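Local structure of lipoprotein (Mycoplasma mycoides subsp. capri, 7ADK) at residues R186-L191 with F220-A225; E206-E211 with A235-F240. The protein is probably a lipid-anchored surface peptidase of the chymotrypsin-like PA clan, carrying a Mycoplasma peptidase domain expected to cut protein substrates. One frame throughout, in Å; residues are numbered along the deposited sequence.

Contact 1 (R186-L191 with F220-A225)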
ATOM      1  N   ARG B 186      34.382  -8.709  12.867  1.00 79.69           N
ATOM      2  CA  ARG B 186      33.050  -9.326  12.958  1.00 79.69           C
ATOM      3  C   ARG B 186      32.468  -9.602  11.581  1.00 79.69           C
ATOM      4  O   ARG B 186      31.957 -10.686  11.334  1.00 79.69           O
ATOM      5  CB  ARG B 186      32.137  -8.421  13.791  1.00 79.69           C
ATOM      6  CG  ARG B 186      32.604  -8.414  15.214  1.00 79.69           C
ATOM      7  CD  ARG B 186      31.969  -7.443  16.170  1.00 79.69           C
ATOM      8  NE  ARG B 186      32.407  -7.704  17.548  1.00 79.69           N
ATOM      9  CZ  ARG B 186      33.647  -7.728  18.004  1.00 79.69           C
ATOM     10  NH1 ARG B 186      34.653  -7.252  17.336  1.00 79.69           N
ATOM     11  NH2 ARG B 186      33.903  -8.257  19.155  1.00 79.69           N
ATOM     12  N   TYR B 187      32.638  -8.685  10.643  1.00 77.39           N
ATOM     13  CA  TYR B 187      32.241  -8.857   9.257  1.00 77.39           C
ATOM     14  C   TYR B 187      33.002 -10.005   8.600  1.00 77.39           C
ATOM     15  O   TYR B 187      32.428 -10.827   7.902  1.00 77.39           O
ATOM     16  CB  TYR B 187      32.460  -7.540   8.512  1.00 77.39           C
ATOM     17  CG  TYR B 187      31.722  -7.473   7.198  1.00 77.39           C
ATOM     18  CD1 TYR B 187      30.360  -7.139   7.203  1.00 77.39           C
ATOM     19  CD2 TYR B 187      32.377  -7.755   5.983  1.00 77.39           C
ATOM     20  CE1 TYR B 187      29.644  -7.086   6.000  1.00 77.39           C
ATOM     21  CE2 TYR B 187      31.666  -7.692   4.775  1.00 77.39           C
ATOM     22  CZ  TYR B 187      30.298  -7.364   4.784  1.00 77.39           C
ATOM     23  OH  TYR B 187      29.613  -7.298   3.623  1.00 77.39           O
ATOM     24  N   MET B 188      34.301 -10.107   8.872  1.00 86.23           N
ATOM     25  CA  MET B 188      35.151 -11.180   8.359  1.00 86.23           C
ATOM     26  C   MET B 188      34.832 -12.582   8.903  1.00 86.23           C
ATOM     27  O   MET B 188      35.134 -13.546   8.211  1.00 86.23           O
ATOM     28  CB  MET B 188      36.627 -10.843   8.609  1.00 86.23           C
ATOM     29  CG  MET B 188      37.151  -9.734   7.700  1.00 86.23           C
ATOM     30  SD  MET B 188      36.958 -10.018   5.926  1.00 86.23           S
ATOM     31  CE  MET B 188      37.649 -11.664   5.709  1.00 86.23           C
ATOM     32  N   THR B 189      34.216 -12.747  10.078  1.00 86.23           N
ATOM     33  CA  THR B 189      33.840 -14.067  10.617  1.00 86.23           C
ATOM     34  C   THR B 189      32.471 -14.526  10.121  1.00 86.23           C
ATOM     35  O   THR B 189      32.324 -15.708   9.800  1.00 86.23           O
ATOM     36  CB  THR B 189      33.916 -14.127  12.148  1.00 86.23           C
ATOM     37  OG1 THR B 189      33.045 -13.199  12.723  1.00 86.23           O
ATOM     38  CG2 THR B 189      35.319 -13.869  12.645  1.00 86.23           C
ATOM     39  N   ARG B 190      31.495 -13.622   9.913  1.00 87.22           N
ATOM     40  CA  ARG B 190      30.277 -13.959   9.140  1.00 87.22           C
ATOM     41  C   ARG B 190      30.610 -14.315   7.685  1.00 87.22           C
ATOM     42  O   ARG B 190      30.029 -15.232   7.109  1.00 87.22           O
ATOM     43  CB  ARG B 190      29.162 -12.893   9.244  1.00 87.22           C
ATOM     44  CG  ARG B 190      29.495 -11.538   8.601  1.00 87.22           C
ATOM     45  CD  ARG B 190      28.311 -10.567   8.464  1.00 87.22           C
ATOM     46  NE  ARG B 190      27.243 -11.050   7.567  1.00 87.22           N
ATOM     47  CZ  ARG B 190      27.248 -11.126   6.250  1.00 87.22           C
ATOM     48  NH1 ARG B 190      28.258 -10.746   5.527  1.00 87.22           N
ATOM     49  NH2 ARG B 190      26.203 -11.582   5.634  1.00 87.22           N
ATOM     50  N   LEU B 191      31.615 -13.662   7.114  1.00 87.54           N
ATOM     51  CA  LEU B 191      32.087 -13.896   5.758  1.00 87.54           C
ATOM     52  C   LEU B 191      32.872 -15.199   5.635  1.00 87.54           C
ATOM     53  O   LEU B 191      32.514 -16.039   4.812  1.00 87.54           O
ATOM     54  CB  LEU B 191      32.877 -12.655   5.349  1.00 87.54           C
ATOM     55  CG  LEU B 191      33.580 -12.689   3.995  1.00 87.54           C
ATOM     56  CD1 LEU B 191      32.656 -13.045   2.847  1.00 87.54           C
ATOM     57  CD2 LEU B 191      34.169 -11.324   3.765  1.00 87.54           C
ATOM     58  N   PHE B 220      45.294  -7.027   3.579  1.00 88.75           N
ATOM     59  CA  PHE B 220      45.403  -7.666   2.257  1.00 88.75           C
ATOM     60  C   PHE B 220      44.679  -9.017   2.110  1.00 88.75           C
ATOM     61  O   PHE B 220      43.951  -9.205   1.140  1.00 88.75           O
ATOM     62  CB  PHE B 220      46.897  -7.761   1.888  1.00 88.75           C
ATOM     63  CG  PHE B 220      47.505  -6.579   1.135  1.00 88.75           C
ATOM     64  CD1 PHE B 220      46.891  -5.309   1.083  1.00 88.75           C
ATOM     65  CD2 PHE B 220      48.705  -6.774   0.434  1.00 88.75           C
ATOM     66  CE1 PHE B 220      47.430  -4.288   0.292  1.00 88.75           C
ATOM     67  CE2 PHE B 220      49.246  -5.750  -0.355  1.00 88.75           C
ATOM     68  CZ  PHE B 220      48.601  -4.509  -0.438  1.00 88.75           C
ATOM     69  N   ASP B 221      44.801  -9.936   3.066  1.00 88.44           N
ATOM     70  CA  ASP B 221      44.060 -11.208   3.031  1.00 88.44           C
ATOM     71  C   ASP B 221      42.555 -11.059   3.341  1.00 88.44           C
ATOM     72  O   ASP B 221      41.749 -11.856   2.869  1.00 88.44           O
ATOM     73  CB  ASP B 221      44.688 -12.189   4.015  1.00 88.44           C
ATOM     74  CG  ASP B 221      44.008 -13.554   3.949  1.00 88.44           C
ATOM     75  OD1 ASP B 221      44.018 -14.186   2.872  1.00 88.44           O
ATOM     76  OD2 ASP B 221      43.467 -14.006   4.974  1.00 88.44           O
ATOM     77  N   ASP B 222      42.157 -10.041   4.111  1.00 86.62           N
ATOM     78  CA  ASP B 222      40.749  -9.684   4.287  1.00 86.62           C
ATOM     79  C   ASP B 222      40.196  -9.149   2.965  1.00 86.62           C
ATOM     80  O   ASP B 222      39.173  -9.604   2.472  1.00 86.62           O
ATOM     81  CB  ASP B 222      40.531  -8.629   5.381  1.00 86.62           C
ATOM     82  CG  ASP B 222      40.884  -9.017   6.815  1.00 86.62           C
ATOM     83  OD1 ASP B 222      41.247 -10.182   7.093  1.00 86.62           O
ATOM     84  OD2 ASP B 222      40.770  -8.126   7.681  1.00 86.62           O
ATOM     85  N   GLN B 223      40.917  -8.229   2.337  1.00 85.48           N
ATOM     86  CA  GLN B 223      40.541  -7.559   1.098  1.00 85.48           C
ATOM     87  C   GLN B 223      40.312  -8.535  -0.059  1.00 85.48           C
ATOM     88  O   GLN B 223      39.457  -8.297  -0.901  1.00 85.48           O
ATOM     89  CB  GLN B 223      41.636  -6.544   0.744  1.00 85.48           C
ATOM     90  CG  GLN B 223      41.130  -5.485  -0.208  1.00 85.48           C
ATOM     91  CD  GLN B 223      42.221  -4.827  -1.014  1.00 85.48           C
ATOM     92  OE1 GLN B 223      42.280  -4.962  -2.220  1.00 85.48           O
ATOM     93  NE2 GLN B 223      43.141  -4.133  -0.401  1.00 85.48           N
ATOM     94  N   ALA B 224      41.014  -9.666  -0.080  1.00 86.21           N
ATOM     95  CA  ALA B 224      40.808 -10.732  -1.048  1.00 86.21           C
ATOM     96  C   ALA B 224      39.439 -11.417  -0.921  1.00 86.21           C
ATOM     97  O   ALA B 224      39.051 -12.123  -1.852  1.00 86.21           O
ATOM     98  CB  ALA B 224      41.951 -11.724  -0.901  1.00 86.21           C
ATOM     99  N   ALA B 225      38.706 -11.217   0.178  1.00 84.33           N
ATOM    100  CA  ALA B 225      37.389 -11.803   0.431  1.00 84.33           C
ATOM    101  C   ALA B 225      36.273 -10.815   0.844  1.00 84.33           C
ATOM    102  O   ALA B 225      35.118 -11.162   0.623  1.00 84.33           O
ATOM    103  CB  ALA B 225      37.564 -12.906   1.477  1.00 84.33           C
TER
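Met188 and Leu191 reach from one helix onto Asp222 and Ala225 of another, and their contacts are entirely of the van der Waals kind, with no hydrogen bond joining the two segments. Met188 makes most of them. Its SD lies 3.9 Å from Asp222 CB, while its CE sits 3.9 Å from Asp222 CA and, beyond that, 4.4 Å from Ala225 CB. Bends at chi2 (-56°) and chi3 (-51°) curl the thioether so that the methyl comes down on the backbone of the partner helix. Closer to the main chain, Met188 CG rests against the carboxylate carbon Asp222 CG.

These side chains bridge helices 176-192 and 220-226, whose axes in the segments lie 11.0 Å apart at closest approach and cross at 51°. At that separation the backbones do not meet and are bridged by side chains, chiefly Met188, whose methyl meets Ala225 CB.

Leu191, one turn after Met188, uses its branch end against a carbonyl. CD2 is 3.3 Å from Ala225 O, CD1 is 3.8 Å from the same oxygen, and CD2 also lies 4.4 Å from Ala225 CB.

Polar groups also take part. The Asp222 carboxylate, although its carbon touches Met188, directs OD2 to ND2 of Asn184, a hydrogen bond from the preceding turn of helix 176-192 that joins the same two helices. Beyond the interface, Tyr187 OH is hydrogen-bonded to Gln700 NE2, which ties helix 176-192 to a distant part of the chain.

Contact 2 (E206-E211 with A235-F240); sequences EYRGLE and AALKGF
Leu237, from the loop that follows helix 220-226, packs against Glu206 and Arg208, which form a side-on salt bridge with each other at the start of helix 208-212. Glu206 precedes the helix and has a left-handed backbone conformation. Its carboxylate meets the leucine through OE2, 3.5 Å from Leu237 CD2, with OE1 slightly farther from the same methyl at 3.8 Å. The two side chains cross obliquely, and one branch of the leucine does the touching.

Glu206 OE2 is also the focus of the polar network. Both NE and NH2 of Arg208 donate to it, and ND2 of Asn234, the residue just ahead of 235-240, adds a third hydrogen bond. Three N-H donors on one oxygen would probably stabilise its negative charge and restrict the movement of the carboxylate beside the methyl group.

Tyr207 follows at the N-cap position, and Arg208 opens the helix. A bend at chi2 (95°) brings the arginine chain back alongside the glutamate two residues earlier. NH2 lies 2.8 Å from Glu206 OE2 and meets it nearly along the C-O axis; NE, 2.9 Å from Glu206 OE2, approaches from above the carboxylate plane, 47° out of it. OE2 itself lies almost in the guanidinium plane, and the N-H...O angle is 148° in both hydrogen bonds. NH2 also lies 3.8 Å from Leu237 CB, which approaches the guanidinium at an oblique angle, while the carbonyl oxygen of Leu237 lies in plane at the guanidinium edge. Farther along the loop, Phe240 is buried, hydrogen-bonding through its backbone to Ser525 and meeting the ring of Tyr803.

The first turn of the helix closes on the N-cap residue, with Glu211 N donating to Tyr207 O at 2.9 Å.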
ATOM      1  N   GLU B 206      56.342 -10.329   0.654  1.00112.49           N
ATOM      2  CA  GLU B 206      55.599  -9.349  -0.168  1.00112.49           C
ATOM      3  C   GLU B 206      54.445  -8.616   0.545  1.00112.49           C
ATOM      4  O   GLU B 206      53.733  -7.819  -0.046  1.00112.49           O
ATOM      5  CB  GLU B 206      55.203 -10.000  -1.514  1.00112.49           C
ATOM      6  CG  GLU B 206      54.900  -9.060  -2.681  1.00112.49           C
ATOM      7  CD  GLU B 206      56.002  -8.044  -3.015  1.00112.49           C
ATOM      8  OE1 GLU B 206      57.188  -8.319  -2.724  1.00112.49           O
ATOM      9  OE2 GLU B 206      55.677  -6.981  -3.598  1.00112.49           O
ATOM     10  N   TYR B 207      54.343  -8.773   1.859  1.00109.38           N
ATOM     11  CA  TYR B 207      53.532  -7.953   2.750  1.00109.38           C
ATOM     12  C   TYR B 207      54.084  -6.535   2.949  1.00109.38           C
ATOM     13  O   TYR B 207      53.507  -5.756   3.694  1.00109.38           O
ATOM     14  CB  TYR B 207      53.309  -8.697   4.071  1.00109.38           C
ATOM     15  CG  TYR B 207      52.554 -10.003   3.921  1.00109.38           C
ATOM     16  CD1 TYR B 207      51.348 -10.049   3.191  1.00109.38           C
ATOM     17  CD2 TYR B 207      53.064 -11.181   4.497  1.00109.38           C
ATOM     18  CE1 TYR B 207      50.667 -11.266   3.026  1.00109.38           C
ATOM     19  CE2 TYR B 207      52.382 -12.399   4.337  1.00109.38           C
ATOM     20  CZ  TYR B 207      51.185 -12.446   3.596  1.00109.38           C
ATOM     21  OH  TYR B 207      50.531 -13.621   3.460  1.00109.38           O
ATOM     22  N   ARG B 208      55.117  -6.110   2.212  1.00106.26           N
ATOM     23  CA  ARG B 208      55.456  -4.685   2.082  1.00106.26           C
ATOM     24  C   ARG B 208      54.290  -3.853   1.536  1.00106.26           C
ATOM     25  O   ARG B 208      54.150  -2.698   1.910  1.00106.26           O
ATOM     26  CB  ARG B 208      56.757  -4.506   1.278  1.00106.26           C
ATOM     27  CG  ARG B 208      56.704  -4.964  -0.182  1.00106.26           C
ATOM     28  CD  ARG B 208      56.391  -3.847  -1.159  1.00106.26           C
ATOM     29  NE  ARG B 208      56.147  -4.357  -2.507  1.00106.26           N
ATOM     30  CZ  ARG B 208      55.824  -3.675  -3.577  1.00106.26           C
ATOM     31  NH1 ARG B 208      55.759  -2.381  -3.612  1.00106.26           N
ATOM     32  NH2 ARG B 208      55.553  -4.342  -4.646  1.00106.26           N
ATOM     33  N   GLY B 209      53.383  -4.415   0.736  1.00 99.62           N
ATOM     34  CA  GLY B 209      52.118  -3.752   0.400  1.00 99.62           C
ATOM     35  C   GLY B 209      51.190  -3.605   1.612  1.00 99.62           C
ATOM     36  O   GLY B 209      50.691  -2.522   1.898  1.00 99.62           O
ATOM     37  N   LEU B 210      51.044  -4.652   2.413  1.00 96.86           N
ATOM     38  CA  LEU B 210      50.342  -4.631   3.695  1.00 96.86           C
ATOM     39  C   LEU B 210      50.995  -3.695   4.739  1.00 96.86           C
ATOM     40  O   LEU B 210      50.331  -3.289   5.681  1.00 96.86           O
ATOM     41  CB  LEU B 210      50.175  -6.101   4.145  1.00 96.86           C
ATOM     42  CG  LEU B 210      49.646  -6.360   5.567  1.00 96.86           C
ATOM     43  CD1 LEU B 210      48.894  -7.689   5.627  1.00 96.86           C
ATOM     44  CD2 LEU B 210      50.766  -6.445   6.604  1.00 96.86           C
ATOM     45  N   GLU B 211      52.253  -3.286   4.602  1.00 99.55           N
ATOM     46  CA  GLU B 211      52.825  -2.183   5.385  1.00 99.55           C
ATOM     47  C   GLU B 211      52.712  -0.823   4.673  1.00 99.55           C
ATOM     48  O   GLU B 211      52.583   0.200   5.331  1.00 99.55           O
ATOM     49  CB  GLU B 211      54.277  -2.495   5.756  1.00 99.55           C
ATOM     50  CG  GLU B 211      54.420  -3.679   6.725  1.00 99.55           C
ATOM     51  CD  GLU B 211      54.082  -3.359   8.194  1.00 99.55           C
ATOM     52  OE1 GLU B 211      54.506  -4.137   9.078  1.00 99.55           O
ATOM     53  OE2 GLU B 211      53.428  -2.335   8.498  1.00 99.55           O
ATOM     54  N   ALA B 235      54.425 -10.674  -8.959  1.00111.89           N
ATOM     55  CA  ALA B 235      55.489 -11.508  -9.522  1.00111.89           C
ATOM     56  C   ALA B 235      56.620 -10.679 -10.184  1.00111.89           C
ATOM     57  O   ALA B 235      57.790 -11.022 -10.055  1.00111.89           O
ATOM     58  CB  ALA B 235      54.859 -12.518 -10.493  1.00111.89           C
ATOM     59  N   ALA B 236      56.281  -9.544 -10.811  1.00115.63           N
ATOM     60  CA  ALA B 236      57.201  -8.478 -11.233  1.00115.63           C
ATOM     61  C   ALA B 236      56.900  -7.133 -10.518  1.00115.63           C
ATOM     62  O   ALA B 236      57.061  -6.062 -11.101  1.00115.63           O
ATOM     63  CB  ALA B 236      57.165  -8.393 -12.765  1.00115.63           C
ATOM     64  N   LEU B 237      56.411  -7.198  -9.267  1.00109.50           N
ATOM     65  CA  LEU B 237      55.963  -6.080  -8.400  1.00109.50           C
ATOM     66  C   LEU B 237      54.803  -5.222  -8.976  1.00109.50           C
ATOM     67  O   LEU B 237      54.487  -4.151  -8.462  1.00109.50           O
ATOM     68  CB  LEU B 237      57.179  -5.250  -7.924  1.00109.50           C
ATOM     69  CG  LEU B 237      58.371  -6.056  -7.359  1.00109.50           C
ATOM     70  CD1 LEU B 237      59.486  -5.112  -6.924  1.00109.50           C
ATOM     71  CD2 LEU B 237      58.014  -6.928  -6.160  1.00109.50           C
ATOM     72  N   LYS B 238      54.174  -5.707 -10.050  1.00106.19           N
ATOM     73  CA  LYS B 238      53.330  -4.984 -11.008  1.00106.19           C
ATOM     74  C   LYS B 238      52.142  -5.853 -11.445  1.00106.19           C
ATOM     75  O   LYS B 238      52.307  -7.054 -11.668  1.00106.19           O
ATOM     76  CB  LYS B 238      54.238  -4.619 -12.203  1.00106.19           C
ATOM     77  CG  LYS B 238      53.641  -3.784 -13.340  1.00106.19           C
ATOM     78  CD  LYS B 238      54.677  -3.644 -14.468  1.00106.19           C
ATOM     79  CE  LYS B 238      54.231  -2.745 -15.619  1.00106.19           C
ATOM     80  NZ  LYS B 238      54.344  -1.321 -15.314  1.00106.19           N
ATOM     81  N   GLY B 239      50.988  -5.210 -11.649  1.00 99.42           N
ATOM     82  CA  GLY B 239      49.740  -5.777 -12.177  1.00 99.42           C
ATOM     83  C   GLY B 239      48.546  -5.754 -11.209  1.00 99.42           C
ATOM     84  O   GLY B 239      48.705  -5.575 -10.004  1.00 99.42           O
ATOM     85  N   PHE B 240      47.350  -5.995 -11.736  1.00 89.86           N
ATOM     86  CA  PHE B 240      46.076  -6.160 -11.033  1.00 89.86           C
ATOM     87  C   PHE B 240      45.376  -7.477 -11.354  1.00 89.86           C
ATOM     88  O   PHE B 240      45.333  -7.896 -12.507  1.00 89.86           O
ATOM     89  CB  PHE B 240      45.091  -5.063 -11.444  1.00 89.86           C
ATOM     90  CG  PHE B 240      45.173  -3.698 -10.818  1.00 89.86           C
ATOM     91  CD1 PHE B 240      45.781  -3.510  -9.570  1.00 89.86           C
ATOM     92  CD2 PHE B 240      44.456  -2.651 -11.415  1.00 89.86           C
ATOM     93  CE1 PHE B 240      45.631  -2.288  -8.913  1.00 89.86           C
ATOM     94  CE2 PHE B 240      44.303  -1.431 -10.755  1.00 89.86           C
ATOM     95  CZ  PHE B 240      44.867  -1.268  -9.484  1.00 89.86           C
TER

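How the contacts relate
The centres of the two contacts lie 19 Å apart, on the same side of the chain's centre. Their segments alternate along the sequence, in the order 186-191, 206-211, 220-225, 235-240, so the connections cross. Helices 176-192, 208-212 and 220-226 follow one another in the chain: contact 1 joins the first to the third, and contact 2 joins the start of the second to the loop after the third. The contacts also meet directly, Phe220 CZ lying 3.4 Å from Gly209 C. Together with the alternating order, this packs the three helices and the following loop against one another. Phe220 also stacks on Tyr232.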